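Local coordinates for conserved exported protein (Bacteroides fragilis, PDB 3CLW) that is of unknown function but probably hydrolyses O-glycosidic bonds in carbohydrates, at residues A[166-171]-A[176-181]; A[216-221]-A[267-272]. All blocks are in the same frame, centred on the assembly; numbering follows the deposited sequence.

Both interactions pack the C-terminal part of an outer helix of the TIM barrel inward: helix 157-173 on strand 178-182 in interaction 1, helix 204-221 on the turn leading into strand 270-276 in interaction 2. Strand 178-182 is followed in the chain by helix 204-221, and strand 226-232 pairs with both 178-182 and 270-276. The centres lie 13 Å apart. Interaction 1 is wholly buried and almost entirely apolar, with one backbone hydrogen bond; interaction 2 is only partly buried and turns on a side-chain hydrogen bond, with a lysine at its exposed margin. The two also meet directly: Gln169 NE2 lies 3.7 Å from Ala221 O, and Tyr180 CE2 packs 3.8 Å from Phe271 CE2.

Interaction 1: residues A[166-171]-A[176-181]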
loop_
_atom_site.group_PDB
_atom_site.type_symbol
_atom_site.label_atom_id
_atom_site.label_comp_id
_atom_site.label_asym_id
_atom_site.label_seq_id
_atom_site.Cartn_x
_atom_site.Cartn_y
_atom_site.Cartn_z
ATOM N N LYS A 166 -11.424 11.760 16.573
ATOM C CA LYS A 166 -11.826 11.066 17.805
ATOM C C LYS A 166 -11.528 9.546 17.770
ATOM O O LYS A 166 -11.154 8.976 18.790
ATOM C CB LYS A 166 -13.303 11.306 18.154
ATOM C CG LYS A 166 -13.866 10.289 19.203
ATOM C CD LYS A 166 -14.780 10.950 20.175
ATOM C CE LYS A 166 -15.249 9.966 21.242
ATOM N NZ LYS A 166 -16.258 10.605 22.112
ATOM N N SER A 167 -11.737 8.918 16.612
ATOM C CA SER A 167 -11.451 7.485 16.410
ATOM C C SER A 167 -9.946 7.206 16.548
ATOM O O SER A 167 -9.538 6.268 17.266
ATOM C CB SER A 167 -11.939 7.011 15.034
ATOM O OG SER A 167 -13.336 7.108 14.903
ATOM N N ALA A 168 -9.131 8.003 15.845
ATOM C CA ALA A 168 -7.683 7.901 15.990
ATOM C C ALA A 168 -7.260 8.119 17.438
ATOM O O ALA A 168 -6.424 7.380 17.968
ATOM C CB ALA A 168 -6.918 8.888 15.052
ATOM N N GLN A 169 -7.835 9.131 18.068
ATOM C CA GLN A 169 -7.447 9.446 19.444
ATOM C C GLN A 169 -7.822 8.328 20.386
ATOM O O GLN A 169 -7.043 8.002 21.280
ATOM C CB GLN A 169 -8.056 10.747 19.938
ATOM C CG GLN A 169 -7.507 11.193 21.308
ATOM C CD GLN A 169 -8.017 12.603 21.713
ATOM O OE1 GLN A 169 -9.049 13.083 21.221
ATOM N NE2 GLN A 169 -7.288 13.257 22.596
ATOM N N HIS A 170 -9.007 7.763 20.207
ATOM C CA HIS A 170 -9.425 6.576 20.972
ATOM C C HIS A 170 -8.379 5.473 20.914
ATOM O O HIS A 170 -7.967 4.948 21.934
ATOM C CB HIS A 170 -10.744 6.002 20.479
ATOM C CG HIS A 170 -11.064 4.682 21.091
ATOM N ND1 HIS A 170 -11.658 4.562 22.331
ATOM C CD2 HIS A 170 -10.840 3.416 20.651
ATOM C CE1 HIS A 170 -11.770 3.278 22.634
ATOM N NE2 HIS A 170 -11.305 2.564 21.621
ATOM N N PHE A 171 -7.949 5.133 19.710
ATOM C CA PHE A 171 -6.981 4.055 19.558
ATOM C C PHE A 171 -5.570 4.440 20.034
ATOM O O PHE A 171 -4.838 3.578 20.559
ATOM C CB PHE A 171 -7.048 3.464 18.148
ATOM C CG PHE A 171 -8.302 2.652 17.928
ATOM C CD1 PHE A 171 -9.424 3.224 17.335
ATOM C CD2 PHE A 171 -8.388 1.351 18.420
ATOM C CE1 PHE A 171 -10.615 2.509 17.178
ATOM C CE2 PHE A 171 -9.568 0.587 18.266
ATOM C CZ PHE A 171 -10.693 1.188 17.637
ATOM N N PHE A 176 -2.243 2.346 20.493
ATOM C CA PHE A 176 -1.960 2.123 19.081
ATOM C C PHE A 176 -1.461 3.423 18.387
ATOM O O PHE A 176 -2.101 4.466 18.494
ATOM C CB PHE A 176 -3.164 1.520 18.356
ATOM C CG PHE A 176 -3.633 0.185 18.925
ATOM C CD1 PHE A 176 -4.731 0.131 19.800
ATOM C CD2 PHE A 176 -2.989 -1.004 18.586
ATOM C CE1 PHE A 176 -5.196 -1.096 20.315
ATOM C CE2 PHE A 176 -3.453 -2.239 19.091
ATOM C CZ PHE A 176 -4.541 -2.273 19.968
ATOM N N HIS A 177 -0.314 3.383 17.710
ATOM C CA HIS A 177 0.228 4.625 17.084
ATOM C C HIS A 177 -0.440 4.819 15.743
ATOM O O HIS A 177 0.062 4.391 14.733
ATOM C CB HIS A 177 1.750 4.621 16.939
ATOM C CG HIS A 177 2.469 4.403 18.234
ATOM N ND1 HIS A 177 3.722 3.833 18.305
ATOM C CD2 HIS A 177 2.092 4.641 19.514
ATOM C CE1 HIS A 177 4.097 3.751 19.569
ATOM N NE2 HIS A 177 3.127 4.237 20.322
ATOM N N VAL A 178 -1.625 5.401 15.772
ATOM C CA VAL A 178 -2.320 5.786 14.568
ATOM C C VAL A 178 -1.673 7.089 14.134
ATOM O O VAL A 178 -1.952 8.155 14.692
ATOM C CB VAL A 178 -3.801 6.017 14.855
ATOM C CG1 VAL A 178 -4.538 6.441 13.558
ATOM C CG2 VAL A 178 -4.395 4.760 15.521
ATOM N N ASN A 179 -0.781 6.987 13.151
ATOM C CA ASN A 179 0.025 8.131 12.754
ATOM C C ASN A 179 -0.504 8.895 11.540
ATOM O O ASN A 179 -0.033 9.999 11.250
ATOM C CB ASN A 179 1.464 7.678 12.517
ATOM C CG ASN A 179 2.083 7.055 13.757
ATOM O OD1 ASN A 179 1.868 7.533 14.881
ATOM N ND2 ASN A 179 2.836 5.975 13.566
ATOM N N TYR A 180 -1.471 8.313 10.826
ATOM C CA TYR A 180 -1.991 8.908 9.584
ATOM C C TYR A 180 -3.494 8.707 9.463
ATOM O O TYR A 180 -4.036 7.703 9.957
ATOM C CB TYR A 180 -1.337 8.270 8.369
ATOM C CG TYR A 180 0.178 8.073 8.457
ATOM C CD1 TYR A 180 0.733 6.856 8.912
ATOM C CD2 TYR A 180 1.050 9.091 8.060
ATOM C CE1 TYR A 180 2.113 6.672 8.978
ATOM C CE2 TYR A 180 2.422 8.935 8.134
ATOM C CZ TYR A 180 2.953 7.722 8.583
ATOM O OH TYR A 180 4.323 7.587 8.618
ATOM N N ILE A 181 -4.163 9.676 8.848
ATOM C CA ILE A 181 -5.590 9.602 8.530
ATOM C C ILE A 181 -5.766 9.947 7.082
ATOM O O ILE A 181 -5.357 11.025 6.652
ATOM C CB ILE A 181 -6.460 10.585 9.333
ATOM C CG1 ILE A 181 -6.550 10.180 10.805
ATOM C CG2 ILE A 181 -7.899 10.646 8.754
ATOM C CD1 ILE A 181 -6.936 11.306 11.731
#
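A helix-to-strand connection of the TIM barrel is closed here, where the C-terminal part of helix 157-173 turns back into strand 178-182. The short helix and strand axes run nearly antiparallel, at 167° and 8.8 Å apart. Beside the turn, Phe176 N donates to Phe171 O at 2.9 Å; the bond is fairly straight (157°), its donor lifted out of the carbonyl plane. The same oxygen lies at the edge of the Phe176 ring, 3.5 Å from CD1. That CD1 also comes to the edge of the Phe171 ring, 4.1 Å from its CD2, the two side chains crossing at a slant without stacking. Further along, Val178 divides its branches: CG1, anti to the backbone N (chi1 180°), reaches Ala168 CB at 3.7 Å, while CG2 meets Phe171 CB at 4.0 Å. Ile181 CD1 approaches the same Ala168 CB, 4.1 Å away, from a direction roughly perpendicular to that of Val178 CG1. Met114 of helix 108-119 touches both phenylalanines, and Arg118 makes a cation-pi contact with Phe176. At Ala168 only a methyl separates helix from strand, with Val178 and Ile181 closing on it, and the one polar link satisfies a buried carbonyl within an otherwise hydrocarbon interface.

Interaction 2: residues A[216-221]-A[267-272]; sequences KAISEA and FKNLFN
Asn269 meets Ser219 and Ile218 through the edge and the face of its amide. ND2 donates to Ser219 OG at 2.9 Å, with the hydroxyl oxygen almost in the amide plane, 8° out of it, although the N-H points somewhat off the acceptor (140°). The two side chains Ile218 and Asn269 run past each other in opposite directions, which sets the Ile218 CG2 methyl over one face of the amide, 3.4 Å from Asn269 CG and equally far (3.6 Å) from OD1 and ND2. CG2 stands anti to Ile218's own backbone N (chi1, to CG1, -74°), which lays it over the amide, while CD1 on the other branch also reaches Asn269 CB at 4.0 Å. At the margin, the extended chain of Lys268 passes Ser219 OG, with CD 4.1 Å away.

The amide is presented by a type I beta turn from Phe267 to Leu270, in which Asn269 occupies the third position. One helical turn before Ser219, Asp215 fixes this corner by accepting the Asn269 backbone N-H on OD1, while its carbonyl receives a weak hydrogen bond from Ser219 OG. Farther in, Ile218 packs on Ile227 of strand 226-232 and on Val165 of helix 157-173. The serine is one of the partners of ND2, so its hydroxyl and the Asp215 carboxylate together tie the turn leading into strand 270-276 to helix 204-221, and a methyl packed on its face probably restricts rotation of the amide.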
loop_
_atom_site.group_PDB
_atom_site.type_symbol
_atom_site.label_atom_id
_atom_site.label_comp_id
_atom_site.label_asym_id
_atom_site.label_seq_id
_atom_site.Cartn_x
_atom_site.Cartn_y
_atom_site.Cartn_z
ATOM N N LYS A 216 -7.542 21.361 11.648
ATOM C CA LYS A 216 -8.090 22.026 12.819
ATOM C C LYS A 216 -8.441 21.033 13.943
ATOM O O LYS A 216 -8.119 21.249 15.115
ATOM C CB LYS A 216 -9.328 22.810 12.378
ATOM C CG LYS A 216 -10.062 23.572 13.469
ATOM C CD LYS A 216 -11.322 24.175 12.829
ATOM C CE LYS A 216 -12.077 25.139 13.747
ATOM N NZ LYS A 216 -12.767 26.217 12.913
ATOM N N ALA A 217 -9.118 19.951 13.580
ATOM C CA ALA A 217 -9.503 18.910 14.539
ATOM C C ALA A 217 -8.277 18.231 15.207
ATOM O O ALA A 217 -8.281 17.967 16.418
ATOM C CB ALA A 217 -10.415 17.891 13.822
ATOM N N ILE A 218 -7.220 17.982 14.439
ATOM C CA ILE A 218 -6.003 17.359 14.999
ATOM C C ILE A 218 -5.307 18.286 16.010
ATOM O O ILE A 218 -4.729 17.812 17.003
ATOM C CB ILE A 218 -4.989 16.950 13.889
ATOM C CG1 ILE A 218 -5.477 15.708 13.130
ATOM C CG2 ILE A 218 -3.528 16.742 14.471
ATOM C CD1 ILE A 218 -4.728 15.451 11.795
ATOM N N SER A 219 -5.362 19.600 15.730
ATOM C CA SER A 219 -4.741 20.612 16.575
ATOM C C SER A 219 -5.507 20.719 17.875
ATOM O O SER A 219 -4.890 20.721 18.941
ATOM C CB SER A 219 -4.632 21.976 15.846
ATOM O OG SER A 219 -3.624 21.941 14.845
ATOM N N GLU A 220 -6.837 20.733 17.804
ATOM C CA GLU A 220 -7.676 20.730 19.010
ATOM C C GLU A 220 -7.470 19.481 19.880
ATOM O O GLU A 220 -7.428 19.576 21.107
ATOM C CB GLU A 220 -9.162 20.877 18.643
ATOM C CG GLU A 220 -9.610 22.345 18.383
ATOM C CD GLU A 220 -10.938 22.483 17.576
ATOM O OE1 GLU A 220 -11.051 23.477 16.818
ATOM O OE2 GLU A 220 -11.851 21.607 17.694
ATOM N N ALA A 221 -7.335 18.316 19.238
ATOM C CA ALA A 221 -7.126 17.057 19.946
ATOM C C ALA A 221 -5.686 16.935 20.452
ATOM O O ALA A 221 -5.439 16.220 21.400
ATOM C CB ALA A 221 -7.463 15.883 19.039
ATOM N N PHE A 267 -0.955 23.715 5.683
ATOM C CA PHE A 267 -1.577 23.078 6.829
ATOM C C PHE A 267 -0.545 22.322 7.649
ATOM O O PHE A 267 0.159 21.462 7.139
ATOM C CB PHE A 267 -2.740 22.210 6.392
ATOM C CG PHE A 267 -3.905 23.004 5.843
ATOM C CD1 PHE A 267 -4.682 23.812 6.683
ATOM C CD2 PHE A 267 -4.200 22.981 4.492
ATOM C CE1 PHE A 267 -5.756 24.563 6.172
ATOM C CE2 PHE A 267 -5.280 23.720 3.986
ATOM C CZ PHE A 267 -6.051 24.500 4.829
ATOM N N LYS A 268 -0.434 22.732 8.906
ATOM C CA LYS A 268 0.497 22.189 9.911
ATOM C C LYS A 268 0.425 20.650 10.026
ATOM O O LYS A 268 1.442 19.982 10.180
ATOM C CB LYS A 268 0.127 22.831 11.257
ATOM C CG LYS A 268 0.964 22.472 12.468
ATOM C CD LYS A 268 0.202 22.800 13.774
ATOM C CE LYS A 268 1.024 22.402 15.044
ATOM N NZ LYS A 268 0.199 22.209 16.338
ATOM N N ASN A 269 -0.781 20.096 9.961
ATOM C CA ASN A 269 -0.961 18.667 10.263
ATOM C C ASN A 269 -1.048 17.794 9.024
ATOM O O ASN A 269 -1.371 16.603 9.118
ATOM C CB ASN A 269 -2.156 18.447 11.195
ATOM C CG ASN A 269 -1.964 19.108 12.523
ATOM O OD1 ASN A 269 -0.950 18.882 13.182
ATOM N ND2 ASN A 269 -2.932 19.924 12.939
ATOM N N LEU A 270 -0.756 18.400 7.870
ATOM C CA LEU A 270 -0.650 17.664 6.617
ATOM C C LEU A 270 0.584 16.787 6.670
ATOM O O LEU A 270 1.666 17.257 7.037
ATOM C CB LEU A 270 -0.514 18.608 5.430
ATOM C CG LEU A 270 -0.479 17.949 4.027
ATOM C CD1 LEU A 270 -1.868 17.556 3.507
ATOM C CD2 LEU A 270 0.271 18.861 3.003
ATOM N N PHE A 271 0.422 15.520 6.300
ATOM C CA PHE A 271 1.565 14.698 5.979
ATOM C C PHE A 271 2.085 15.146 4.621
ATOM O O PHE A 271 1.345 15.097 3.620
ATOM C CB PHE A 271 1.165 13.224 5.945
ATOM C CG PHE A 271 2.299 12.296 5.632
ATOM C CD1 PHE A 271 3.601 12.566 6.093
ATOM C CD2 PHE A 271 2.064 11.109 4.922
ATOM C CE1 PHE A 271 4.648 11.683 5.816
ATOM C CE2 PHE A 271 3.118 10.232 4.634
ATOM C CZ PHE A 271 4.404 10.538 5.070
ATOM N N ASN A 272 3.354 15.567 4.581
ATOM C CA ASN A 272 3.921 16.170 3.387
ATOM C C ASN A 272 4.338 15.096 2.390
ATOM O O ASN A 272 5.520 14.747 2.267
ATOM C CB ASN A 272 5.095 17.118 3.750
ATOM C CG ASN A 272 5.714 17.811 2.525
ATOM O OD1 ASN A 272 5.026 18.123 1.550
ATOM N ND2 ASN A 272 7.021 18.045 2.586
#